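Local coordinates for protein cephalosporin acylase (Bacillus halodurans, PDB 2NLZ) that probably acts as an Ntn hydrolase of the gamma-glutamyltranspeptidase family, perhaps removing acyl side chains from cephalosporins, at residues A47-I52 with Y133-L138. The protein carries 1 engineered substitution. Residues are numbered along the deposited sequence; the frame is centred on the assembly and turned at random.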
loop_
_atom_site.group_PDB
_atom_site.type_symbol
_atom_site.label_atom_id
_atom_site.label_comp_id
_atom_site.label_asym_id
_atom_site.label_seq_id
_atom_site.Cartn_x
_atom_site.Cartn_y
_atom_site.Cartn_z
ATOM N N ALA D 47 -12.129 -24.924 30.123
ATOM C CA ALA D 47 -11.551 -24.765 28.794
ATOM C C ALA D 47 -11.609 -26.057 27.978
ATOM O O ALA D 47 -11.791 -26.012 26.758
ATOM C CB ALA D 47 -10.125 -24.247 28.895
ATOM N N ILE D 48 -11.470 -27.197 28.656
ATOM C CA ILE D 48 -11.542 -28.506 28.010
ATOM C C ILE D 48 -12.964 -28.747 27.506
ATOM O O ILE D 48 -13.175 -29.085 26.333
ATOM C CB ILE D 48 -11.107 -29.650 28.965
ATOM C CG1 ILE D 48 -9.615 -29.560 29.291
ATOM C CG2 ILE D 48 -11.401 -31.011 28.364
ATOM C CD1 ILE D 48 -9.292 -28.799 30.579
ATOM N N ASP D 49 -13.938 -28.554 28.390
ATOM C CA ASP D 49 -15.335 -28.667 28.008
ATOM C C ASP D 49 -15.597 -27.818 26.780
ATOM O O ASP D 49 -16.112 -28.320 25.780
ATOM C CB ASP D 49 -16.251 -28.233 29.147
ATOM C CG ASP D 49 -16.246 -29.201 30.308
ATOM O OD1 ASP D 49 -16.523 -30.404 30.094
ATOM O OD2 ASP D 49 -15.986 -28.745 31.439
ATOM N N ALA D 50 -15.206 -26.543 26.851
ATOM C CA ALA D 50 -15.384 -25.588 25.745
ATOM C C ALA D 50 -14.745 -26.044 24.432
ATOM O O ALA D 50 -15.305 -25.827 23.360
ATOM C CB ALA D 50 -14.865 -24.209 26.137
ATOM N N ALA D 51 -13.574 -26.672 24.533
ATOM C CA ALA D 51 -12.866 -27.177 23.381
ATOM C C ALA D 51 -13.700 -28.252 22.696
ATOM O O ALA D 51 -13.862 -28.235 21.476
ATOM C CB ALA D 51 -11.526 -27.721 23.800
ATOM N N ILE D 52 -14.240 -29.173 23.493
ATOM C CA ILE D 52 -15.101 -30.244 22.986
ATOM C C ILE D 52 -16.368 -29.642 22.384
ATOM O O ILE D 52 -16.792 -30.038 21.312
ATOM C CB ILE D 52 -15.427 -31.283 24.082
ATOM C CG1 ILE D 52 -14.141 -31.924 24.613
ATOM C CG2 ILE D 52 -16.335 -32.374 23.552
ATOM C CD1 ILE D 52 -14.292 -32.606 25.965
ATOM N N TYR D 133 -10.544 -34.495 32.098
ATOM C CA TYR D 133 -10.282 -33.106 32.514
ATOM C C TYR D 133 -11.448 -32.137 32.379
ATOM O O TYR D 133 -11.296 -30.962 32.690
ATOM C CB TYR D 133 -9.053 -32.533 31.784
ATOM C CG TYR D 133 -7.795 -33.341 31.992
ATOM C CD1 TYR D 133 -7.158 -33.361 33.234
ATOM C CD2 TYR D 133 -7.251 -34.106 30.955
ATOM C CE1 TYR D 133 -6.009 -34.104 33.436
ATOM C CE2 TYR D 133 -6.098 -34.858 31.149
ATOM C CZ TYR D 133 -5.485 -34.856 32.392
ATOM O OH TYR D 133 -4.344 -35.604 32.583
ATOM N N GLY D 134 -12.604 -32.612 31.925
ATOM C CA GLY D 134 -13.782 -31.748 31.805
ATOM C C GLY D 134 -14.664 -31.741 33.041
ATOM O O GLY D 134 -14.582 -32.640 33.873
ATOM N N ASN D 135 -15.512 -30.724 33.165
ATOM C CA ASN D 135 -16.453 -30.619 34.284
ATOM C C ASN D 135 -17.835 -31.160 33.939
ATOM O O ASN D 135 -18.560 -31.646 34.812
ATOM C CB ASN D 135 -16.602 -29.163 34.738
ATOM C CG ASN D 135 -15.431 -28.679 35.566
ATOM O OD1 ASN D 135 -14.689 -29.475 36.147
ATOM N ND2 ASN D 135 -15.262 -27.362 35.634
ATOM N N LEU D 136 -18.195 -31.062 32.663
ATOM C CA LEU D 136 -19.536 -31.398 32.204
ATOM C C LEU D 136 -19.579 -32.753 31.518
ATOM O O LEU D 136 -18.581 -33.190 30.941
ATOM C CB LEU D 136 -20.032 -30.342 31.218
ATOM C CG LEU D 136 -19.858 -28.878 31.588
ATOM C CD1 LEU D 136 -20.436 -28.029 30.485
ATOM C CD2 LEU D 136 -20.531 -28.578 32.921
ATOM N N PRO D 137 -20.749 -33.412 31.554
ATOM C CA PRO D 137 -20.875 -34.642 30.785
ATOM C C PRO D 137 -20.917 -34.309 29.293
ATOM O O PRO D 137 -21.330 -33.209 28.908
ATOM C CB PRO D 137 -22.214 -35.217 31.254
ATOM C CG PRO D 137 -23.005 -34.012 31.688
ATOM C CD PRO D 137 -21.995 -33.062 32.266
ATOM N N LEU D 138 -20.480 -35.260 28.474
ATOM C CA LEU D 138 -20.401 -35.104 27.024
ATOM C C LEU D 138 -21.703 -34.585 26.409
ATOM O O LEU D 138 -21.676 -33.816 25.451
ATOM C CB LEU D 138 -20.012 -36.444 26.399
ATOM C CG LEU D 138 -19.118 -36.446 25.168
ATOM C CD1 LEU D 138 -17.961 -35.479 25.346
ATOM C CD2 LEU D 138 -18.612 -37.842 24.897
#
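The carboxylate of Asp-49 has neighbours on both faces and at one edge. Over one face sits Leu-136, its CG 3.8 Å from Asp-49 CG. On the other face Gly-134 CA lies to one side, 3.5 Å from Asp-49 OD1. At the edge, Asn-135 N donates a nearly straight bond (163°) to the syn lone pair of Asp-49 OD2, 2.7 Å away. The side-chain amide plane of Asn-135 is turned 45° from the carboxylate. The Tyr-133 ring stacks on His-83 and meets Trp-251 with the planes nearly perpendicular.

Leu-136 N reaches Asp-49 OD1 at 3.1 Å, from above the carboxylate plane on the face that Leu-136 CG covers. A weak third bond runs from Leu-136 N to Asp-49 OD2. The side chain of Asp-49 leaves the helix with CG anti to the carbonyl carbon (chi1 -70°), which points the carboxylate toward the loop.

Apolar contacts flank this grip. Ile-48 CG1 rests on Tyr-133 CB at 3.9 Å. Further along the helix, Ile-52 CG2 meets Leu-138 CD1 at 3.9 Å. Ile-48 CD1 lies beside the carbonyl oxygen of Tyr-133.

An alanine at Asp-49 would probably leave the amides of Asn-135 and Leu-136 without their acceptor and let the loop shift.

Asp-49 OD2 also accepts a hydrogen bond from Asn-46 N at the start of helix 47-61, as in one half of a capping box. The same carboxylate thus ties this helix, which packs on strand 359-365 of the Ntn-hydrolase fold, to the loop between helices 122-133 and 138-141.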